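Local coordinates for protein Poly(A) RNA polymerase GLD2 (Rattus norvegicus, PDB 6LBK) that is a cytoplasmic poly(A) RNA polymerase that probably adds AMP units from ATP to the 3' ends of selected mRNAs and microRNAs, at residues E197-P202 with S277-S282; F290-A295 with K356-L361. The protein carries 1 engineered substitution. All blocks are in the same frame, centred on the assembly; numbering follows the deposited sequence.

Contact 1 of 2, residues E197-P202 with S277-S282; sequences ENRVRP and SKNESS
Asn279 O receives both terminal nitrogens of Arg199: NH2 binds it at 3.3 Å, with an N-H...O angle of 148°, while NH1 gives it only a weak bond at 3.4 Å. The carbonyl lies near the guanidinium plane, at the edge. Further along that edge NH1 of Arg199 donates to Ser281 O at 2.5 Å, a hydrogen bond short for its type and bent (136°), and a weak bond from NH1 to Asn279 OD1 adds a third acceptor. The Arg199 chain turns at chi3 (-75°), which swings the guanidinium edge onto the loop.

The acceptors are presented by an Asx turn: Asn279 OD1 accepts the Ser281 backbone N at 2.7 Å, from above the carbonyl plane, and Asn279 ND2 donates to Ser281 OG. Asparagine suits the place because its amide can both accept and donate. This loop leads into helix 283-297, with Ser282 at the N-cap position, whereas Arg199 lies near the beginning of helix 200-213. Arginine suits its place because its planar, multi-donor end can meet several carbonyls of one turn along a single edge.

Glu197 OE2 pairs with Arg199 NH2 in a salt bridge modelled very short, its exact length doubtful; it probably offsets part of the charge and helps hold the guanidinium's rotation. Leu283 and Leu286 of helix 283-297 touch the Arg199 side chain.

Contact 2 of 2, residues F290-A295 with K356-L361; sequences FLKYYA and KSWQRL
Helices 290-295 and 356-361 run roughly antiparallel, at 141° between their N-to-C directions; the axes of the two short segments approach to 8.5 Å, and the CA atoms of Leu291 and Trp358 are the nearest pair. The indole of Trp358 lies alongside Lys292, both side chains pointing the same way. Lys292 CB sits over the face of the five-membered ring of Trp358, 3.7 Å from its centroid and 24° off the normal, a CH-pi contact; CG continues over the same face, offset toward the rim. CG of Lys292 points opposite the backbone N (chi1 -178°) and the chain is extended beyond it, which lets the methylenes follow the indole while the ammonium group is carried away from helix 356-361. Lysine thus suits an edge position, aliphatic near the ring and charged at its end.

Deeper in, Leu291 CB meets Trp358 CB at 3.8 Å, and the side chains of Leu291 and Leu361 cross at about a right angle, CD1 of Leu291 lying 3.9 Å from CD2 of Leu361. The small Ala295 faces Trp358 CB without forcing the helices apart. Replacing Trp358 with an alanine would remove the indole but keep CB, and would probably open a gap beside Lys292, whose CB and CG would lose the aromatic face they lie on.

Ser357 CB packs against Leu291 CD1, while its hydroxyl is hydrogen-bonded to Trp210 of helix 200-213 and to Gln353 O one turn earlier. Helix 283-297, here in the PAP-associated region of Cid1-type poly(A) polymerases, packs on helix 344-363 through Leu291 and Ala295 and on helix 226-239 through Phe290 and Tyr294.

Helix 283-297 is common to the two contacts: contact 1 ties the loop that runs into its start, and contact 2 packs its later turns against helix 344-363. They follow one another along the chain, with centres 19 Å apart and nearest atoms about 9 Å apart, so neither touches the other. Contact 1 is a surface contact and polar, one charged group reading the carbonyls of an irregular loop. Contact 2, partly buried, is apolar, with leucines inside and the tryptophan lying beside an exposed lysine. Helix 200-213 begins near contact 1 and places Trp210 beside contact 2. Both belong to the helical part of the enzyme, away from the probable catalytic metal-binding aspartates at the five-stranded mixed sheet.

Contact 1 of 2, residues E197-P202 with S277-S282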
ATOM      1  N   GLU A 197      -6.942  11.386   9.023  1.00 86.51           N
ATOM      2  CA  GLU A 197      -6.302  11.828  10.251  1.00 86.42           C
ATOM      3  C   GLU A 197      -4.801  11.979  10.049  1.00 74.09           C
ATOM      4  O   GLU A 197      -4.177  11.169   9.358  1.00 74.41           O
ATOM      5  CB  GLU A 197      -6.587  10.850  11.366  1.00 86.17           C
ATOM      6  CG  GLU A 197      -5.893  11.189  12.597  1.00 93.14           C
ATOM      7  CD  GLU A 197      -6.377  10.312  13.653  1.00109.94           C
ATOM      8  OE1 GLU A 197      -7.449   9.720  13.407  1.00113.20           O
ATOM      9  OE2 GLU A 197      -5.700  10.180  14.691  1.00118.84           O
ATOM     10  N   ASN A 198      -4.221  12.995  10.704  1.00 69.77           N
ATOM     11  CA  ASN A 198      -2.855  13.434  10.427  1.00 71.35           C
ATOM     12  C   ASN A 198      -1.782  12.441  10.849  1.00 70.17           C
ATOM     13  O   ASN A 198      -0.635  12.602  10.417  1.00 76.73           O
ATOM     14  CB  ASN A 198      -2.577  14.787  11.088  1.00 83.40           C
ATOM     15  CG  ASN A 198      -3.101  14.873  12.520  1.00 92.10           C
ATOM     16  OD1 ASN A 198      -3.075  13.893  13.264  1.00 97.88           O
ATOM     17  ND2 ASN A 198      -3.534  16.067  12.922  1.00 96.13           N
ATOM     18  N   ARG A 199      -2.107  11.439  11.675  1.00 66.62           N
ATOM     19  CA  ARG A 199      -1.129  10.451  12.116  1.00 58.13           C
ATOM     20  C   ARG A 199      -1.047   9.244  11.207  1.00 53.48           C
ATOM     21  O   ARG A 199      -0.063   8.498  11.283  1.00 54.92           O
ATOM     22  CB  ARG A 199      -1.439   9.980  13.548  1.00 59.34           C
ATOM     23  CG  ARG A 199      -1.162  11.015  14.617  1.00 63.64           C
ATOM     24  CD  ARG A 199      -1.689  10.592  15.969  1.00 65.59           C
ATOM     25  NE  ARG A 199      -3.140  10.742  16.004  1.00 74.22           N
ATOM     26  CZ  ARG A 199      -3.917  10.452  17.046  1.00 84.64           C
ATOM     27  NH1 ARG A 199      -3.391   9.989  18.176  1.00 93.79           N
ATOM     28  NH2 ARG A 199      -5.229  10.626  16.955  1.00 86.54           N
ATOM     29  N   VAL A 200      -2.061   9.007  10.374  1.00 53.22           N
ATOM     30  CA  VAL A 200      -2.074   7.782   9.575  1.00 49.34           C
ATOM     31  C   VAL A 200      -0.890   7.755   8.618  1.00 47.19           C
ATOM     32  O   VAL A 200      -0.219   6.728   8.473  1.00 49.84           O
ATOM     33  CB  VAL A 200      -3.407   7.629   8.830  1.00 50.26           C
ATOM     34  CG1 VAL A 200      -3.336   6.423   7.931  1.00 46.77           C
ATOM     35  CG2 VAL A 200      -4.579   7.497   9.829  1.00 52.82           C
ATOM     36  N   ARG A 201      -0.594   8.885   7.959  1.00 49.41           N
ATOM     37  CA  ARG A 201       0.470   8.869   6.955  1.00 50.15           C
ATOM     38  C   ARG A 201       1.865   8.780   7.567  1.00 60.27           C
ATOM     39  O   ARG A 201       2.670   7.962   7.081  1.00 56.40           O
ATOM     40  CB  ARG A 201       0.333  10.072   6.013  1.00 59.97           C
ATOM     41  CG  ARG A 201      -0.751   9.843   4.929  1.00 53.91           C
ATOM     42  CD  ARG A 201      -1.050  11.113   4.097  1.00 56.97           C
ATOM     43  NE  ARG A 201       0.018  11.399   3.138  1.00 57.51           N
ATOM     44  CZ  ARG A 201       0.765  12.498   3.140  1.00 63.50           C
ATOM     45  NH1 ARG A 201       0.561  13.450   4.041  1.00 64.07           N
ATOM     46  NH2 ARG A 201       1.723  12.653   2.239  1.00 68.62           N
ATOM     47  N   PRO A 202       2.228   9.558   8.612  1.00 65.90           N
ATOM     48  CA  PRO A 202       3.554   9.351   9.234  1.00 64.43           C
ATOM     49  C   PRO A 202       3.764   7.945   9.766  1.00 64.46           C
ATOM     50  O   PRO A 202       4.854   7.364   9.609  1.00 64.99           O
ATOM     51  CB  PRO A 202       3.579  10.389  10.369  1.00 70.30           C
ATOM     52  CG  PRO A 202       2.644  11.459   9.917  1.00 74.79           C
ATOM     53  CD  PRO A 202       1.543  10.733   9.186  1.00 69.85           C
ATOM     54  N   SER A 277     -11.055  11.638  16.601  1.00108.68           N
ATOM     55  CA  SER A 277     -11.071  10.490  17.493  1.00100.26           C
ATOM     56  C   SER A 277     -10.679  10.919  18.901  1.00101.05           C
ATOM     57  O   SER A 277     -10.057  11.964  19.098  1.00102.50           O
ATOM     58  CB  SER A 277     -10.129   9.397  16.996  1.00 92.01           C
ATOM     59  OG  SER A 277      -8.778   9.792  17.111  1.00 87.96           O
ATOM     60  N   LYS A 278     -11.107  10.130  19.896  1.00103.08           N
ATOM     61  CA  LYS A 278     -10.783  10.466  21.276  1.00107.65           C
ATOM     62  C   LYS A 278      -9.352  10.099  21.665  1.00112.33           C
ATOM     63  O   LYS A 278      -8.842  10.636  22.655  1.00115.51           O
ATOM     64  CB  LYS A 278     -11.763   9.776  22.236  1.00114.82           C
ATOM     65  CG  LYS A 278     -13.242  10.076  22.018  1.00121.98           C
ATOM     66  CD  LYS A 278     -14.110   9.377  23.069  1.00126.04           C
ATOM     67  CE  LYS A 278     -15.601   9.558  22.776  1.00133.61           C
ATOM     68  NZ  LYS A 278     -16.470   8.928  23.812  1.00135.63           N
ATOM     69  N   ASN A 279      -8.695   9.210  20.919  1.00114.71           N
ATOM     70  CA  ASN A 279      -7.368   8.715  21.295  1.00110.77           C
ATOM     71  C   ASN A 279      -6.314   9.815  21.193  1.00106.23           C
ATOM     72  O   ASN A 279      -6.116  10.385  20.112  1.00 89.67           O
ATOM     73  CB  ASN A 279      -6.960   7.545  20.410  1.00 99.09           C
ATOM     74  CG  ASN A 279      -5.569   7.053  20.730  1.00 96.64           C
ATOM     75  OD1 ASN A 279      -4.594   7.619  20.257  1.00 92.77           O
ATOM     76  ND2 ASN A 279      -5.468   5.988  21.518  1.00101.86           N
ATOM     77  N   GLU A 280      -5.582  10.060  22.289  1.00100.67           N
ATOM     78  CA  GLU A 280      -4.492  11.030  22.290  1.00 97.41           C
ATOM     79  C   GLU A 280      -3.099  10.397  22.183  1.00 96.99           C
ATOM     80  O   GLU A 280      -2.109  11.098  22.410  1.00104.71           O
ATOM     81  CB  GLU A 280      -4.545  11.894  23.553  1.00101.19           C
ATOM     82  CG  GLU A 280      -5.837  12.665  23.798  1.00112.37           C
ATOM     83  CD  GLU A 280      -5.728  13.614  24.984  1.00129.36           C
ATOM     84  OE1 GLU A 280      -4.944  13.328  25.920  1.00130.60           O
ATOM     85  OE2 GLU A 280      -6.426  14.650  24.986  1.00137.82           O
ATOM     86  N   SER A 281      -2.984   9.123  21.798  1.00 89.29           N
ATOM     87  CA  SER A 281      -1.657   8.520  21.666  1.00 89.95           C
ATOM     88  C   SER A 281      -0.829   9.264  20.623  1.00 97.00           C
ATOM     89  O   SER A 281      -1.283   9.474  19.494  1.00106.19           O
ATOM     90  CB  SER A 281      -1.771   7.044  21.251  1.00 86.08           C
ATOM     91  OG  SER A 281      -2.674   6.298  22.049  1.00 83.58           O
ATOM     92  N   SER A 282       0.397   9.647  20.990  1.00 91.01           N
ATOM     93  CA  SER A 282       1.308  10.284  20.042  1.00 84.22           C
ATOM     94  C   SER A 282       1.881   9.255  19.065  1.00 79.93           C
ATOM     95  O   SER A 282       1.604   8.056  19.155  1.00 78.61           O
ATOM     96  CB  SER A 282       2.404  11.044  20.773  1.00 86.29           C
ATOM     97  OG  SER A 282       3.194  10.165  21.518  1.00 83.53           O
TER

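Contact 2 of 2, residues F290-A295 with K356-L361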
ATOM      1  N   PHE A 290       1.772  -0.507  17.751  1.00 58.35           N
ATOM      2  CA  PHE A 290       1.584  -1.306  16.546  1.00 59.74           C
ATOM      3  C   PHE A 290       2.554  -2.475  16.518  1.00 55.17           C
ATOM      4  O   PHE A 290       2.185  -3.573  16.100  1.00 55.95           O
ATOM      5  CB  PHE A 290       1.718  -0.440  15.290  1.00 51.59           C
ATOM      6  CG  PHE A 290       1.924  -1.229  14.042  1.00 53.46           C
ATOM      7  CD1 PHE A 290       0.853  -1.704  13.320  1.00 55.54           C
ATOM      8  CD2 PHE A 290       3.209  -1.509  13.599  1.00 53.21           C
ATOM      9  CE1 PHE A 290       1.063  -2.423  12.170  1.00 53.36           C
ATOM     10  CE2 PHE A 290       3.427  -2.228  12.469  1.00 50.18           C
ATOM     11  CZ  PHE A 290       2.349  -2.682  11.739  1.00 55.56           C
ATOM     12  N   LEU A 291       3.811  -2.250  16.906  1.00 56.36           N
ATOM     13  CA  LEU A 291       4.741  -3.376  16.979  1.00 55.71           C
ATOM     14  C   LEU A 291       4.305  -4.390  18.037  1.00 62.22           C
ATOM     15  O   LEU A 291       4.343  -5.607  17.793  1.00 71.36           O
ATOM     16  CB  LEU A 291       6.156  -2.870  17.229  1.00 60.83           C
ATOM     17  CG  LEU A 291       6.808  -2.061  16.095  1.00 59.13           C
ATOM     18  CD1 LEU A 291       8.104  -1.442  16.612  1.00 54.22           C
ATOM     19  CD2 LEU A 291       7.100  -2.929  14.834  1.00 49.57           C
ATOM     20  N   LYS A 292       3.874  -3.916  19.213  1.00 63.36           N
ATOM     21  CA  LYS A 292       3.434  -4.835  20.269  1.00 73.08           C
ATOM     22  C   LYS A 292       2.208  -5.639  19.845  1.00 72.68           C
ATOM     23  O   LYS A 292       2.130  -6.848  20.098  1.00 74.35           O
ATOM     24  CB  LYS A 292       3.131  -4.069  21.561  1.00 76.98           C
ATOM     25  CG  LYS A 292       2.709  -4.955  22.749  1.00 81.46           C
ATOM     26  CD  LYS A 292       2.299  -4.146  23.983  1.00 78.37           C
ATOM     27  CE  LYS A 292       1.753  -5.080  25.019  1.00 84.00           C
ATOM     28  NZ  LYS A 292       1.955  -4.572  26.438  1.00 95.59           N
ATOM     29  N   TYR A 293       1.253  -4.994  19.170  1.00 72.59           N
ATOM     30  CA  TYR A 293      -0.022  -5.639  18.886  1.00 68.54           C
ATOM     31  C   TYR A 293       0.173  -6.878  18.045  1.00 67.06           C
ATOM     32  O   TYR A 293      -0.393  -7.937  18.336  1.00 76.55           O
ATOM     33  CB  TYR A 293      -0.954  -4.646  18.208  1.00 69.79           C
ATOM     34  CG  TYR A 293      -2.289  -5.224  17.788  1.00 77.33           C
ATOM     35  CD1 TYR A 293      -3.266  -5.542  18.723  1.00 71.95           C
ATOM     36  CD2 TYR A 293      -2.582  -5.409  16.425  1.00 70.35           C
ATOM     37  CE1 TYR A 293      -4.482  -6.056  18.323  1.00 79.87           C
ATOM     38  CE2 TYR A 293      -3.800  -5.925  16.016  1.00 67.18           C
ATOM     39  CZ  TYR A 293      -4.748  -6.250  16.951  1.00 71.40           C
ATOM     40  OH  TYR A 293      -5.957  -6.764  16.508  1.00 73.60           O
ATOM     41  N   TYR A 294       0.946  -6.759  16.976  1.00 63.48           N
ATOM     42  CA  TYR A 294       1.180  -7.886  16.103  1.00 63.21           C
ATOM     43  C   TYR A 294       2.257  -8.818  16.646  1.00 64.67           C
ATOM     44  O   TYR A 294       2.249 -10.003  16.310  1.00 71.65           O
ATOM     45  CB  TYR A 294       1.514  -7.364  14.699  1.00 71.65           C
ATOM     46  CG  TYR A 294       0.313  -6.794  13.946  1.00 65.99           C
ATOM     47  CD1 TYR A 294      -0.768  -7.592  13.606  1.00 64.86           C
ATOM     48  CD2 TYR A 294       0.282  -5.456  13.543  1.00 67.21           C
ATOM     49  CE1 TYR A 294      -1.859  -7.079  12.901  1.00 66.24           C
ATOM     50  CE2 TYR A 294      -0.810  -4.935  12.836  1.00 55.77           C
ATOM     51  CZ  TYR A 294      -1.865  -5.753  12.513  1.00 58.59           C
ATOM     52  OH  TYR A 294      -2.943  -5.231  11.848  1.00 58.02           O
ATOM     53  N   ALA A 295       3.171  -8.326  17.496  1.00 82.40           N
ATOM     54  CA  ALA A 295       4.160  -9.201  18.122  1.00 83.39           C
ATOM     55  C   ALA A 295       3.553 -10.107  19.185  1.00 82.67           C
ATOM     56  O   ALA A 295       4.075 -11.200  19.426  1.00 92.59           O
ATOM     57  CB  ALA A 295       5.286  -8.372  18.735  1.00 88.32           C
ATOM     58  N   LYS A 356      11.169  -8.631  18.215  1.00 77.61           N
ATOM     59  CA  LYS A 356      12.452  -7.981  18.450  1.00 81.85           C
ATOM     60  C   LYS A 356      12.356  -6.460  18.346  1.00 78.14           C
ATOM     61  O   LYS A 356      12.913  -5.738  19.188  1.00 81.11           O
ATOM     62  CB  LYS A 356      13.478  -8.517  17.449  1.00 88.16           C
ATOM     63  CG  LYS A 356      14.711  -7.642  17.318  1.00103.87           C
ATOM     64  CD  LYS A 356      15.756  -8.235  16.384  1.00114.56           C
ATOM     65  CE  LYS A 356      16.672  -7.140  15.822  1.00116.29           C
ATOM     66  NZ  LYS A 356      16.016  -6.309  14.765  1.00103.69           N
ATOM     67  N   SER A 357      11.699  -5.945  17.294  1.00 72.30           N
ATOM     68  CA  SER A 357      11.621  -4.498  17.147  1.00 74.46           C
ATOM     69  C   SER A 357      10.794  -3.882  18.265  1.00 69.58           C
ATOM     70  O   SER A 357      11.163  -2.821  18.792  1.00 68.32           O
ATOM     71  CB  SER A 357      11.071  -4.112  15.765  1.00 63.97           C
ATOM     72  OG  SER A 357      11.979  -4.503  14.751  1.00 66.53           O
ATOM     73  N   TRP A 358       9.689  -4.527  18.659  1.00 65.00           N
ATOM     74  CA  TRP A 358       8.967  -4.013  19.814  1.00 64.21           C
ATOM     75  C   TRP A 358       9.856  -4.012  21.061  1.00 74.11           C
ATOM     76  O   TRP A 358       9.772  -3.079  21.869  1.00 75.40           O
ATOM     77  CB  TRP A 358       7.674  -4.801  20.069  1.00 65.03           C
ATOM     78  CG  TRP A 358       7.105  -4.489  21.449  1.00 67.66           C
ATOM     79  CD1 TRP A 358       6.514  -3.318  21.850  1.00 63.05           C
ATOM     80  CD2 TRP A 358       7.089  -5.353  22.588  1.00 71.29           C
ATOM     81  NE1 TRP A 358       6.136  -3.404  23.166  1.00 74.52           N
ATOM     82  CE2 TRP A 358       6.477  -4.643  23.645  1.00 77.03           C
ATOM     83  CE3 TRP A 358       7.528  -6.660  22.819  1.00 93.74           C
ATOM     84  CZ2 TRP A 358       6.304  -5.196  24.923  1.00 80.48           C
ATOM     85  CZ3 TRP A 358       7.364  -7.210  24.105  1.00 98.07           C
ATOM     86  CH2 TRP A 358       6.759  -6.474  25.134  1.00 88.42           C
ATOM     87  N   GLN A 359      10.772  -4.979  21.187  1.00 76.14           N
ATOM     88  CA  GLN A 359      11.639  -5.019  22.370  1.00 83.22           C
ATOM     89  C   GLN A 359      12.669  -3.883  22.372  1.00 86.88           C
ATOM     90  O   GLN A 359      12.776  -3.120  23.354  1.00 88.42           O
ATOM     91  CB  GLN A 359      12.344  -6.384  22.484  1.00 89.02           C
ATOM     92  CG  GLN A 359      11.626  -7.392  23.358  1.00 90.70           C
ATOM     93  CD  GLN A 359      12.476  -8.627  23.657  1.00 99.42           C
ATOM     94  OE1 GLN A 359      12.745  -9.448  22.778  1.00104.83           O
ATOM     95  NE2 GLN A 359      12.944  -8.732  24.892  1.00104.67           N
ATOM     96  N   ARG A 360      13.429  -3.749  21.272  1.00 87.37           N
ATOM     97  CA  ARG A 360      14.439  -2.694  21.197  1.00 88.69           C
ATOM     98  C   ARG A 360      13.802  -1.320  21.332  1.00 84.44           C
ATOM     99  O   ARG A 360      14.365  -0.431  21.977  1.00 88.11           O
ATOM    100  CB  ARG A 360      15.244  -2.733  19.889  1.00 88.85           C
ATOM    101  CG  ARG A 360      16.144  -3.933  19.632  1.00 94.25           C
ATOM    102  CD  ARG A 360      16.827  -3.855  18.244  1.00 93.96           C
ATOM    103  NE  ARG A 360      18.276  -4.078  18.365  1.00110.47           N
ATOM    104  CZ  ARG A 360      19.217  -3.131  18.280  1.00113.04           C
ATOM    105  NH1 ARG A 360      18.882  -1.870  18.036  1.00116.06           N
ATOM    106  NH2 ARG A 360      20.502  -3.452  18.413  1.00113.64           N
ATOM    107  N   LEU A 361      12.625  -1.121  20.730  1.00 84.28           N
ATOM    108  CA  LEU A 361      11.967   0.180  20.816  1.00 82.18           C
ATOM    109  C   LEU A 361      11.441   0.440  22.226  1.00 74.97           C
ATOM    110  O   LEU A 361      11.550   1.561  22.734  1.00 76.14           O
ATOM    111  CB  LEU A 361      10.846   0.274  19.772  1.00 65.90           C
ATOM    112  CG  LEU A 361      10.524   1.721  19.401  1.00 68.96           C
ATOM    113  CD1 LEU A 361      11.784   2.445  18.884  1.00 70.64           C
ATOM    114  CD2 LEU A 361       9.413   1.801  18.390  1.00 65.19           C
TER